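Local coordinates for catalase (Bacillus pumilus, PDB 4QOL), which breaks down hydrogen peroxide to water and oxygen at its heme and shows peroxidase-like reactivity toward phenolic substrates, at residues G198-N206 against G324-L333; L274-T284 against I416-Q424. All blocks are in the same frame, centred on the assembly; numbering follows the deposited sequence.

Contact 1 of 2, residues G198-N206 against G324-L333. With HEM (protoporphyrin IX containing Fe), chain E.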
loop_
_atom_site.group_PDB
_atom_site.type_symbol
_atom_site.label_atom_id
_atom_site.label_comp_id
_atom_site.label_asym_id
_atom_site.label_seq_id
_atom_site.Cartn_x
_atom_site.Cartn_y
_atom_site.Cartn_z
ATOM N N GLY A 198 -15.349 -11.592 27.991
ATOM C CA GLY A 198 -14.885 -10.258 27.572
ATOM C C GLY A 198 -13.492 -9.971 28.092
ATOM O O GLY A 198 -12.811 -9.079 27.547
ATOM N N VAL A 199 -13.055 -10.755 29.111
ATOM C CA VAL A 199 -11.745 -10.615 29.787
ATOM C C VAL A 199 -11.627 -9.364 30.608
ATOM O O VAL A 199 -11.612 -9.440 31.849
ATOM C CB VAL A 199 -10.512 -10.775 28.820
ATOM C CG1 VAL A 199 -9.184 -10.608 29.565
ATOM C CG2 VAL A 199 -10.549 -12.134 28.145
ATOM N N HIS A 200 -11.653 -8.180 29.982
ATOM C CA HIS A 200 -11.599 -6.951 30.735
ATOM C C HIS A 200 -12.890 -6.630 31.449
ATOM O O HIS A 200 -13.973 -7.017 31.028
ATOM C CB HIS A 200 -11.350 -5.732 29.832
ATOM C CG HIS A 200 -10.215 -5.905 28.848
ATOM N ND1 HIS A 200 -8.905 -5.869 29.255
ATOM C CD2 HIS A 200 -10.195 -6.060 27.504
ATOM C CE1 HIS A 200 -8.102 -6.073 28.202
ATOM N NE2 HIS A 200 -8.857 -6.226 27.133
ATOM N N THR A 201 -12.713 -5.923 32.535
ATOM C CA THR A 201 -13.750 -5.062 33.157
ATOM C C THR A 201 -14.028 -3.908 32.212
ATOM O O THR A 201 -13.112 -3.274 31.683
ATOM C CB THR A 201 -13.238 -4.549 34.463
ATOM O OG1 THR A 201 -12.904 -5.676 35.322
ATOM C CG2 THR A 201 -14.267 -3.653 35.133
ATOM N N PHE A 202 -15.320 -3.667 31.960
ATOM C CA PHE A 202 -15.772 -2.480 31.305
ATOM C C PHE A 202 -16.640 -1.658 32.282
ATOM O O PHE A 202 -16.895 -2.074 33.396
ATOM C CB PHE A 202 -16.618 -2.873 30.075
ATOM C CG PHE A 202 -15.813 -3.543 29.015
ATOM C CD1 PHE A 202 -15.101 -2.758 28.069
ATOM C CD2 PHE A 202 -15.658 -4.908 28.994
ATOM C CE1 PHE A 202 -14.250 -3.405 27.124
ATOM C CE2 PHE A 202 -14.846 -5.536 28.047
ATOM C CZ PHE A 202 -14.145 -4.800 27.147
ATOM N N ARG A 203 -17.071 -0.541 31.806
ATOM C CA ARG A 203 -17.985 0.328 32.570
ATOM C C ARG A 203 -19.352 0.326 31.906
ATOM O O ARG A 203 -19.436 0.607 30.683
ATOM C CB ARG A 203 -17.423 1.742 32.615
ATOM C CG ARG A 203 -16.225 1.928 33.529
ATOM C CD ARG A 203 -15.863 3.441 33.569
ATOM N NE ARG A 203 -14.857 3.630 34.585
ATOM C CZ ARG A 203 -14.941 4.447 35.635
ATOM N NH1 ARG A 203 -15.933 5.311 35.800
ATOM N NH2 ARG A 203 -13.951 4.428 36.487
ATOM N N TRP A 204 -20.410 0.127 32.700
ATOM C CA TRP A 204 -21.772 0.278 32.229
ATOM C C TRP A 204 -22.318 1.531 32.861
ATOM O O TRP A 204 -22.161 1.734 34.060
ATOM C CB TRP A 204 -22.592 -0.942 32.599
ATOM C CG TRP A 204 -22.639 -1.982 31.584
ATOM C CD1 TRP A 204 -21.847 -2.119 30.410
ATOM C CD2 TRP A 204 -23.506 -3.102 31.590
ATOM N NE1 TRP A 204 -22.225 -3.242 29.726
ATOM C CE2 TRP A 204 -23.212 -3.885 30.428
ATOM C CE3 TRP A 204 -24.499 -3.530 32.419
ATOM C CZ2 TRP A 204 -23.934 -4.991 30.094
ATOM C CZ3 TRP A 204 -25.139 -4.741 32.132
ATOM C CH2 TRP A 204 -24.857 -5.433 30.970
ATOM N N VAL A 205 -22.907 2.403 32.054
ATOM C CA VAL A 205 -23.400 3.660 32.506
ATOM C C VAL A 205 -24.880 3.698 32.136
ATOM O O VAL A 205 -25.224 3.569 30.977
ATOM C CB VAL A 205 -22.674 4.875 31.868
ATOM C CG1 VAL A 205 -23.161 6.162 32.540
ATOM C CG2 VAL A 205 -21.163 4.717 32.011
ATOM N N ASN A 206 -25.733 3.959 33.133
ATOM C CA ASN A 206 -27.203 4.048 32.887
ATOM C C ASN A 206 -27.734 5.485 32.557
ATOM O O ASN A 206 -26.974 6.438 32.477
ATOM C CB ASN A 206 -27.968 3.397 34.033
ATOM C CG ASN A 206 -27.996 4.238 35.329
ATOM O OD1 ASN A 206 -27.590 5.386 35.382
ATOM N ND2 ASN A 206 -28.437 3.607 36.383
ATOM N N GLY A 324 -23.571 4.031 26.768
ATOM C CA GLY A 324 -23.850 3.168 27.943
ATOM C C GLY A 324 -22.822 2.099 28.249
ATOM O O GLY A 324 -22.875 1.443 29.270
ATOM N N ILE A 325 -21.885 1.898 27.308
ATOM C CA ILE A 325 -20.790 0.934 27.517
ATOM C C ILE A 325 -19.481 1.607 27.203
ATOM O O ILE A 325 -19.287 2.110 26.086
ATOM C CB ILE A 325 -20.952 -0.268 26.597
ATOM C CG1 ILE A 325 -22.340 -0.917 26.718
ATOM C CG2 ILE A 325 -19.917 -1.345 26.931
ATOM C CD1 ILE A 325 -22.666 -2.089 25.800
ATOM N N GLU A 326 -18.616 1.662 28.207
ATOM C CA GLU A 326 -17.372 2.413 28.153
ATOM C C GLU A 326 -16.164 1.548 28.546
ATOM O O GLU A 326 -16.321 0.518 29.186
ATOM C CB GLU A 326 -17.480 3.641 29.049
ATOM C CG GLU A 326 -18.479 4.633 28.451
ATOM C CD GLU A 326 -18.689 5.897 29.215
ATOM O OE1 GLU A 326 -17.806 6.273 29.998
ATOM O OE2 GLU A 326 -19.756 6.540 28.977
ATOM N N ALA A 327 -14.965 2.000 28.152
ATOM C CA ALA A 327 -13.726 1.328 28.594
ATOM C C ALA A 327 -13.557 1.502 30.084
ATOM O O ALA A 327 -14.017 2.507 30.674
ATOM C CB ALA A 327 -12.518 1.888 27.843
ATOM N N SER A 328 -12.957 0.553 30.746
ATOM C CA SER A 328 -12.393 0.829 32.030
ATOM C C SER A 328 -10.948 1.312 31.857
ATOM O O SER A 328 -10.343 1.223 30.750
ATOM C CB SER A 328 -12.409 -0.395 32.918
ATOM O OG SER A 328 -11.397 -1.359 32.552
ATOM N N GLU A 329 -10.362 1.624 33.003
ATOM C CA GLU A 329 -8.953 2.017 33.134
ATOM C C GLU A 329 -7.889 0.922 32.909
ATOM O O GLU A 329 -6.699 1.217 32.872
ATOM C CB GLU A 329 -8.832 2.694 34.510
ATOM C CG GLU A 329 -9.506 1.860 35.606
ATOM C CD GLU A 329 -11.057 2.122 35.968
ATOM O OE1 GLU A 329 -12.012 2.416 35.200
ATOM O OE2 GLU A 329 -11.407 1.926 37.169
ATOM N N ASP A 330 -8.321 -0.309 32.687
ATOM C CA ASP A 330 -7.443 -1.459 32.464
ATOM C C ASP A 330 -6.365 -1.082 31.392
ATOM O O ASP A 330 -6.753 -0.726 30.299
ATOM C CB ASP A 330 -8.378 -2.604 32.052
ATOM C CG ASP A 330 -7.651 -3.908 31.603
ATOM O OD1 ASP A 330 -6.606 -3.808 30.964
ATOM O OD2 ASP A 330 -8.270 -4.988 31.732
ATOM N N LYS A 331 -5.051 -1.209 31.719
ATOM C CA LYS A 331 -4.046 -0.606 30.914
ATOM C C LYS A 331 -3.779 -1.494 29.651
ATOM O O LYS A 331 -3.184 -1.020 28.711
ATOM C CB LYS A 331 -2.710 -0.437 31.649
ATOM C CG LYS A 331 -2.759 0.498 32.851
ATOM C CD LYS A 331 -1.375 0.619 33.498
ATOM C CE LYS A 331 -1.492 1.250 34.870
ATOM N NZ LYS A 331 -0.152 1.330 35.474
ATOM N N LEU A 332 -4.205 -2.749 29.732
ATOM C CA LEU A 332 -4.127 -3.678 28.584
ATOM C C LEU A 332 -5.238 -3.266 27.585
ATOM O O LEU A 332 -4.926 -2.979 26.406
ATOM C CB LEU A 332 -4.297 -5.103 29.109
ATOM C CG LEU A 332 -3.992 -6.169 28.035
ATOM C CD1 LEU A 332 -2.492 -6.248 27.761
ATOM C CD2 LEU A 332 -4.568 -7.458 28.523
ATOM N N LEU A 333 -6.450 -3.080 28.094
ATOM C CA LEU A 333 -7.581 -2.552 27.260
ATOM C C LEU A 333 -7.242 -1.209 26.609
ATOM O O LEU A 333 -7.503 -1.008 25.419
ATOM C CB LEU A 333 -8.824 -2.433 28.078
ATOM C CG LEU A 333 -10.040 -1.781 27.406
ATOM C CD1 LEU A 333 -10.461 -2.518 26.152
ATOM C CD2 LEU A 333 -11.206 -1.737 28.432
HETATM C CHA HEM E . -6.861 -9.589 16.953
HETATM C CHB HEM E . -3.878 -6.500 19.209
HETATM C CHC HEM E . -5.273 -8.467 23.566
HETATM C CHD HEM E . -8.699 -10.953 21.208
HETATM C C1A HEM E . -5.908 -8.612 17.196
HETATM C C2A HEM E . -5.201 -7.872 16.195
HETATM C C3A HEM E . -4.368 -7.005 16.832
HETATM C C4A HEM E . -4.558 -7.199 18.212
HETATM C CMA HEM E . -3.454 -5.931 16.316
HETATM C CAA HEM E . -5.415 -8.025 14.723
HETATM C CBA HEM E . -6.803 -7.414 14.435
HETATM C CGA HEM E . -7.083 -7.324 12.982
HETATM O O1A HEM E . -8.256 -7.090 12.627
HETATM O O2A HEM E . -6.162 -7.372 12.135
HETATM C C1B HEM E . -4.022 -6.826 20.587
HETATM C C2B HEM E . -3.278 -6.151 21.605
HETATM C C3B HEM E . -3.632 -6.691 22.814
HETATM C C4B HEM E . -4.673 -7.696 22.548
HETATM C CMB HEM E . -2.289 -5.043 21.349
HETATM C CAB HEM E . -3.188 -6.333 24.162
HETATM C CBB HEM E . -2.545 -5.178 24.351
HETATM C C1C HEM E . -6.344 -9.318 23.292
HETATM C C2C HEM E . -7.216 -9.777 24.252
HETATM C C3C HEM E . -8.163 -10.497 23.590
HETATM C C4C HEM E . -7.922 -10.416 22.199
HETATM C CMC HEM E . -7.030 -9.580 25.741
HETATM C CAC HEM E . -9.328 -11.069 24.175
HETATM C CBC HEM E . -9.792 -10.511 25.280
HETATM C C1D HEM E . -8.427 -10.749 19.847
HETATM C C2D HEM E . -9.220 -11.406 18.808
HETATM C C3D HEM E . -8.712 -11.068 17.618
HETATM C C4D HEM E . -7.601 -10.179 17.939
HETATM C CMD HEM E . -10.375 -12.313 19.115
HETATM C CAD HEM E . -9.196 -11.477 16.250
HETATM C CBD HEM E . -10.386 -10.549 15.918
HETATM C CGD HEM E . -10.852 -11.017 14.571
HETATM O O1D HEM E . -11.600 -11.987 14.547
HETATM O O2D HEM E . -10.497 -10.442 13.507
HETATM N NA HEM E . -5.524 -8.166 18.464
HETATM N NB HEM E . -4.818 -7.713 21.213
HETATM N NC HEM E . -6.814 -9.642 22.039
HETATM N ND HEM E . -7.464 -10.017 19.297
HETATM FE FE HEM E . -6.195 -8.914 20.222
HETATM O O HOH W 1 -10.136 -5.461 33.693
#
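Asp330 OD2 accepts two hydrogen bonds, one from His200 ND1 at 2.7 Å and one from a water that in turn accepts from Thr201 N. The contact lies in the catalase beta-barrel sheet, where strands 202-205 and 325-327 pair antiparallel before the backbone enters helix 331-348. Asp330 is the N-cap of that helix: its other oxygen, OD1, receives Leu333 N and, weakly, Leu332 N. One carboxylate thus serves both the helix start and the loop across from it. The histidine donates within its own ring plane, yet reaches the oxygen from above the carboxylate, the two planes standing 78° apart. Leu333 CB lies 3.6 Å above the centre of the His200 imidazole in a CH-pi contact, and Arg336, further along the helix, bonds His200 NE2, so the ring is fixed at two edges and one face.

Next to the cap, Ser328 OG closes an ST turn with Asp330 N while donating to Thr201 O at 2.7 Å. Arg203 and Glu326 form a hydrogen-bonded pair with two nearly straight backbone bonds, and Val205 N to Gly324 O adds a third. The extended Arg203 side chain passes Ala327 O with its CD. Glu329 curls back to meet it, with CG set between backbone N and carbonyl carbon (chi1 48°). Arg203 NE and NH2 converge side-on upon Glu329 OE1, at 3.2 and 3.1 Å, in a salt bridge. On the other face of the sheet the Trp204 ring lies alongside Ile325 CG1, while its NE1 bonds Tyr216 on the adjoining strand. At the heme end, Leu332 turns its CD2 to the edge of the His200 ring and its CD1 to the porphyrin vinyl carbon CBB, 3.6 Å away.

Contact 2 of 2, residues L274-T284 against I416-Q424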
loop_
_atom_site.group_PDB
_atom_site.type_symbol
_atom_site.label_atom_id
_atom_site.label_comp_id
_atom_site.label_asym_id
_atom_site.label_seq_id
_atom_site.Cartn_x
_atom_site.Cartn_y
_atom_site.Cartn_z
ATOM N N LEU A 274 -10.975 -4.833 47.941
ATOM C CA LEU A 274 -10.514 -6.101 47.375
ATOM C C LEU A 274 -9.016 -6.172 47.561
ATOM O O LEU A 274 -8.386 -5.121 47.645
ATOM C CB LEU A 274 -10.837 -6.177 45.886
ATOM C CG LEU A 274 -12.289 -6.331 45.450
ATOM C CD1 LEU A 274 -12.388 -6.043 43.951
ATOM C CD2 LEU A 274 -12.767 -7.740 45.722
ATOM N N ASP A 275 -8.427 -7.396 47.531
ATOM C CA ASP A 275 -6.964 -7.560 47.589
ATOM C C ASP A 275 -6.299 -7.740 46.181
ATOM O O ASP A 275 -5.112 -8.107 46.077
ATOM C CB ASP A 275 -6.557 -8.768 48.504
ATOM C CG ASP A 275 -6.922 -10.095 47.951
ATOM O OD1 ASP A 275 -7.472 -10.174 46.833
ATOM O OD2 ASP A 275 -6.639 -11.137 48.607
ATOM N N TYR A 276 -7.059 -7.354 45.144
ATOM C CA TYR A 276 -6.515 -7.225 43.799
ATOM C C TYR A 276 -7.188 -6.009 43.216
ATOM O O TYR A 276 -8.166 -5.450 43.779
ATOM C CB TYR A 276 -6.778 -8.517 43.017
ATOM C CG TYR A 276 -8.248 -8.852 42.846
ATOM C CD1 TYR A 276 -8.930 -9.626 43.770
ATOM C CD2 TYR A 276 -8.950 -8.401 41.752
ATOM C CE1 TYR A 276 -10.264 -9.979 43.605
ATOM C CE2 TYR A 276 -10.302 -8.736 41.583
ATOM C CZ TYR A 276 -10.985 -9.463 42.538
ATOM O OH TYR A 276 -12.315 -9.786 42.332
ATOM N N ASP A 277 -6.648 -5.558 42.099
ATOM C CA ASP A 277 -7.265 -4.490 41.269
ATOM C C ASP A 277 -8.326 -5.117 40.347
ATOM O O ASP A 277 -8.021 -5.995 39.549
ATOM C CB ASP A 277 -6.182 -3.780 40.450
ATOM C CG ASP A 277 -6.692 -2.638 39.627
ATOM O OD1 ASP A 277 -7.886 -2.597 39.240
ATOM O OD2 ASP A 277 -5.880 -1.772 39.368
ATOM N N PRO A 278 -9.622 -4.700 40.483
ATOM C CA PRO A 278 -10.667 -5.323 39.691
ATOM C C PRO A 278 -10.489 -5.073 38.170
ATOM O O PRO A 278 -11.133 -5.776 37.386
ATOM C CB PRO A 278 -11.953 -4.715 40.242
ATOM C CG PRO A 278 -11.511 -3.486 40.890
ATOM C CD PRO A 278 -10.185 -3.822 41.491
ATOM N N CYS A 279 -9.651 -4.104 37.805
ATOM C CA CYS A 279 -9.345 -3.781 36.406
ATOM C C CYS A 279 -7.964 -4.316 35.982
ATOM O O CYS A 279 -7.410 -3.911 34.939
ATOM C CB CYS A 279 -9.424 -2.292 36.144
ATOM S SG CYS A 279 -11.120 -1.634 36.320
ATOM N N ASP A 280 -7.430 -5.268 36.746
ATOM C CA ASP A 280 -6.298 -6.068 36.337
ATOM C C ASP A 280 -6.765 -7.307 35.535
ATOM O O ASP A 280 -7.398 -8.180 36.096
ATOM C CB ASP A 280 -5.554 -6.561 37.628
ATOM C CG ASP A 280 -4.307 -7.408 37.346
ATOM O OD1 ASP A 280 -4.012 -7.718 36.170
ATOM O OD2 ASP A 280 -3.633 -7.840 38.337
ATOM N N PRO A 281 -6.459 -7.378 34.212
ATOM C CA PRO A 281 -7.009 -8.464 33.385
ATOM C C PRO A 281 -6.294 -9.825 33.580
ATOM O O PRO A 281 -6.686 -10.766 32.941
ATOM C CB PRO A 281 -6.812 -7.936 31.975
ATOM C CG PRO A 281 -5.531 -7.172 32.068
ATOM C CD PRO A 281 -5.554 -6.515 33.458
ATOM N N THR A 282 -5.358 -9.912 34.511
ATOM C CA THR A 282 -4.853 -11.169 34.999
ATOM C C THR A 282 -5.711 -11.732 36.149
ATOM O O THR A 282 -5.416 -12.798 36.663
ATOM C CB THR A 282 -3.399 -11.127 35.490
ATOM O OG1 THR A 282 -3.325 -10.351 36.698
ATOM C CG2 THR A 282 -2.489 -10.618 34.420
ATOM N N LYS A 283 -6.812 -11.031 36.509
ATOM C CA LYS A 283 -7.708 -11.421 37.587
ATOM C C LYS A 283 -9.095 -11.743 37.052
ATOM O O LYS A 283 -9.613 -11.033 36.172
ATOM C CB LYS A 283 -7.861 -10.269 38.610
ATOM C CG LYS A 283 -6.563 -9.789 39.200
ATOM C CD LYS A 283 -5.984 -10.834 40.150
ATOM C CE LYS A 283 -4.669 -10.430 40.783
ATOM N NZ LYS A 283 -3.553 -10.483 39.797
ATOM N N THR A 284 -9.762 -12.694 37.689
ATOM C CA THR A 284 -11.223 -12.885 37.609
ATOM C C THR A 284 -11.890 -12.353 38.875
ATOM O O THR A 284 -11.223 -12.017 39.874
ATOM C CB THR A 284 -11.610 -14.341 37.465
ATOM O OG1 THR A 284 -11.055 -15.113 38.542
ATOM C CG2 THR A 284 -11.097 -14.888 36.140
ATOM N N ILE A 416 0.403 -1.010 38.571
ATOM C CA ILE A 416 -0.708 -0.942 39.461
ATOM C C ILE A 416 -0.337 -1.427 40.875
ATOM O O ILE A 416 0.591 -2.248 41.097
ATOM C CB ILE A 416 -1.912 -1.810 39.009
ATOM C CG1 ILE A 416 -1.459 -3.278 38.769
ATOM C CG2 ILE A 416 -2.564 -1.220 37.766
ATOM C CD1 ILE A 416 -2.597 -4.243 38.813
ATOM N N GLU A 417 -1.087 -0.901 41.837
ATOM C CA GLU A 417 -1.028 -1.440 43.195
ATOM C C GLU A 417 -1.729 -2.768 43.269
ATOM O O GLU A 417 -2.495 -3.128 42.382
ATOM C CB GLU A 417 -1.678 -0.448 44.180
ATOM C CG GLU A 417 -0.915 0.877 44.210
ATOM C CD GLU A 417 0.414 0.862 44.964
ATOM O OE1 GLU A 417 0.925 1.991 45.183
ATOM O OE2 GLU A 417 0.969 -0.243 45.315
ATOM N N LYS A 418 -1.454 -3.499 44.323
ATOM C CA LYS A 418 -2.021 -4.839 44.540
ATOM C C LYS A 418 -1.920 -5.773 43.314
ATOM O O LYS A 418 -2.908 -6.409 42.970
ATOM C CB LYS A 418 -3.492 -4.776 44.951
ATOM C CG LYS A 418 -3.867 -3.777 46.049
ATOM C CD LYS A 418 -5.414 -3.790 46.244
ATOM C CE LYS A 418 -6.303 -2.978 45.298
ATOM N NZ LYS A 418 -7.746 -3.025 45.738
ATOM N N PRO A 419 -0.722 -5.975 42.792
ATOM C CA PRO A 419 -0.663 -6.854 41.594
ATOM C C PRO A 419 -0.985 -8.278 41.918
ATOM O O PRO A 419 -1.564 -8.957 41.059
ATOM C CB PRO A 419 0.793 -6.749 41.140
ATOM C CG PRO A 419 1.566 -6.265 42.344
ATOM C CD PRO A 419 0.582 -5.350 43.069
ATOM N N ASN A 420 -0.571 -8.761 43.108
ATOM C CA ASN A 420 -1.044 -10.063 43.619
ATOM C C ASN A 420 -0.962 -11.159 42.558
ATOM O O ASN A 420 -1.989 -11.770 42.204
ATOM C CB ASN A 420 -2.517 -9.936 44.125
ATOM C CG ASN A 420 -2.836 -10.854 45.319
ATOM O OD1 ASN A 420 -3.850 -10.671 46.067
ATOM N ND2 ASN A 420 -2.033 -11.845 45.484
ATOM N N ASP A 421 0.270 -11.482 42.119
ATOM C CA ASP A 421 0.482 -12.261 40.867
ATOM C C ASP A 421 0.204 -13.735 41.011
ATOM O O ASP A 421 0.029 -14.390 39.999
ATOM C CB ASP A 421 1.921 -12.099 40.338
ATOM C CG ASP A 421 2.206 -10.707 39.802
ATOM O OD1 ASP A 421 1.257 -9.994 39.378
ATOM O OD2 ASP A 421 3.398 -10.342 39.768
ATOM N N PHE A 422 0.130 -14.249 42.253
ATOM C CA PHE A 422 0.056 -15.710 42.496
ATOM C C PHE A 422 -1.216 -16.264 43.117
ATOM O O PHE A 422 -1.515 -17.439 42.951
ATOM C CB PHE A 422 1.283 -16.192 43.262
ATOM C CG PHE A 422 2.551 -15.703 42.710
ATOM C CD1 PHE A 422 3.053 -16.251 41.541
ATOM C CD2 PHE A 422 3.245 -14.646 43.281
ATOM C CE1 PHE A 422 4.234 -15.823 41.007
ATOM C CE2 PHE A 422 4.419 -14.166 42.709
ATOM C CZ PHE A 422 4.909 -14.757 41.544
ATOM N N LYS A 423 -1.992 -15.428 43.810
ATOM C CA LYS A 423 -3.094 -15.931 44.555
ATOM C C LYS A 423 -4.164 -16.629 43.739
ATOM O O LYS A 423 -4.555 -17.735 44.053
ATOM C CB LYS A 423 -3.722 -14.806 45.403
ATOM C CG LYS A 423 -4.892 -15.316 46.212
ATOM C CD LYS A 423 -5.350 -14.327 47.288
ATOM C CE LYS A 423 -6.785 -14.634 47.678
ATOM N NZ LYS A 423 -7.265 -13.730 48.765
ATOM N N GLN A 424 -4.678 -15.958 42.705
ATOM C CA GLN A 424 -5.729 -16.579 41.904
ATOM C C GLN A 424 -5.260 -17.791 41.120
ATOM O O GLN A 424 -6.071 -18.678 40.844
ATOM C CB GLN A 424 -6.340 -15.525 40.958
ATOM C CG GLN A 424 -7.108 -14.451 41.702
ATOM C CD GLN A 424 -8.061 -13.702 40.811
ATOM O OE1 GLN A 424 -8.048 -13.866 39.592
ATOM N NE2 GLN A 424 -8.990 -12.916 41.423
HETATM O O HOH W 2 -9.109 -12.339 46.418
HETATM O O HOH W 3 -4.560 -7.020 40.910
HETATM O O HOH W 4 -1.016 -11.045 38.212
#
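Ile416 lays its CD1 against the Asp280 carboxylate, with Asp280 CG 3.9 Å away, and its CG2 near Asp277 OD2. These aspartates each begin a type I turn, and each accepts the backbone N two residues on in an Asx turn. The Ile416 side chain thus lies against the first residues of two consecutive turns, 277-280 and 280-283. Two residues further, Lys418 bends at chi3 (-82°), which carries NZ to two carbonyls, Leu274 O at 2.9 Å and Tyr276 O at 3.1 Å, both met from above the carbonyl plane. Its own carbonyl is joined by a water to Asp277 N and Asp280 OD2.

Pro419 O and Asn420 O both accept from Lys283 NZ, the first at 2.8 Å and nearly in line with its C=O. Lys283 folds at chi2 and chi4 to bring NZ there, and on its own side it also bonds Thr282 OG1 and forms a salt bridge with Asp280 OD2, which Arg138 shares. A methionine in place of Lys283 would probably leave the Pro419 and Asn420 carbonyls without this donor and Asp280 OD2 without the nearby ammonium.

Lys423, fully extended, delivers NZ to the syn lone pair of Asp275 OD2 at 2.7 Å. Gln424 ends the run with a two-bond clasp on one residue: Gln424 OE1 accepts from Thr284 N in the amide's own plane (2.8 Å), while NE2 donates to Thr284 O. Gln424 NE2 also sits 3.9 Å above the plane of the Tyr276 ring, toward its rim.

Gln424 and Thr284 both rest on His176 of helix 175-181. Leu274 packs on Met266 of strand 258-267 and Ile416 on Lys331 of helix 331-348, so the approach to helix 423-431 lies among helix 175-181, helix 331-348 and the loop that follows strand 258-267.

In the fold
The four segments alternate along the chain, in the order 198-206, 274-284, 324-333, 416-424, so each contact spans part of the other. Their centres lie about 16 Å apart, on the same side of the chain's centre, and the two meet directly: Thr201 OG1 probably bonds Pro278 O at 2.7 Å, and Asp330 packs on Pro281. Contact 1 belongs to the barrel sheet and the start of helix 331-348 at the heme; contact 2 ties the loop between strands 258-267 and 293-302 to the start of the C-terminal helices. Because they touch, the heme-side helix start and the beginning of the C-terminal helices are joined through the 274-284 loop, and both contacts touch a second subunit of the tetramer.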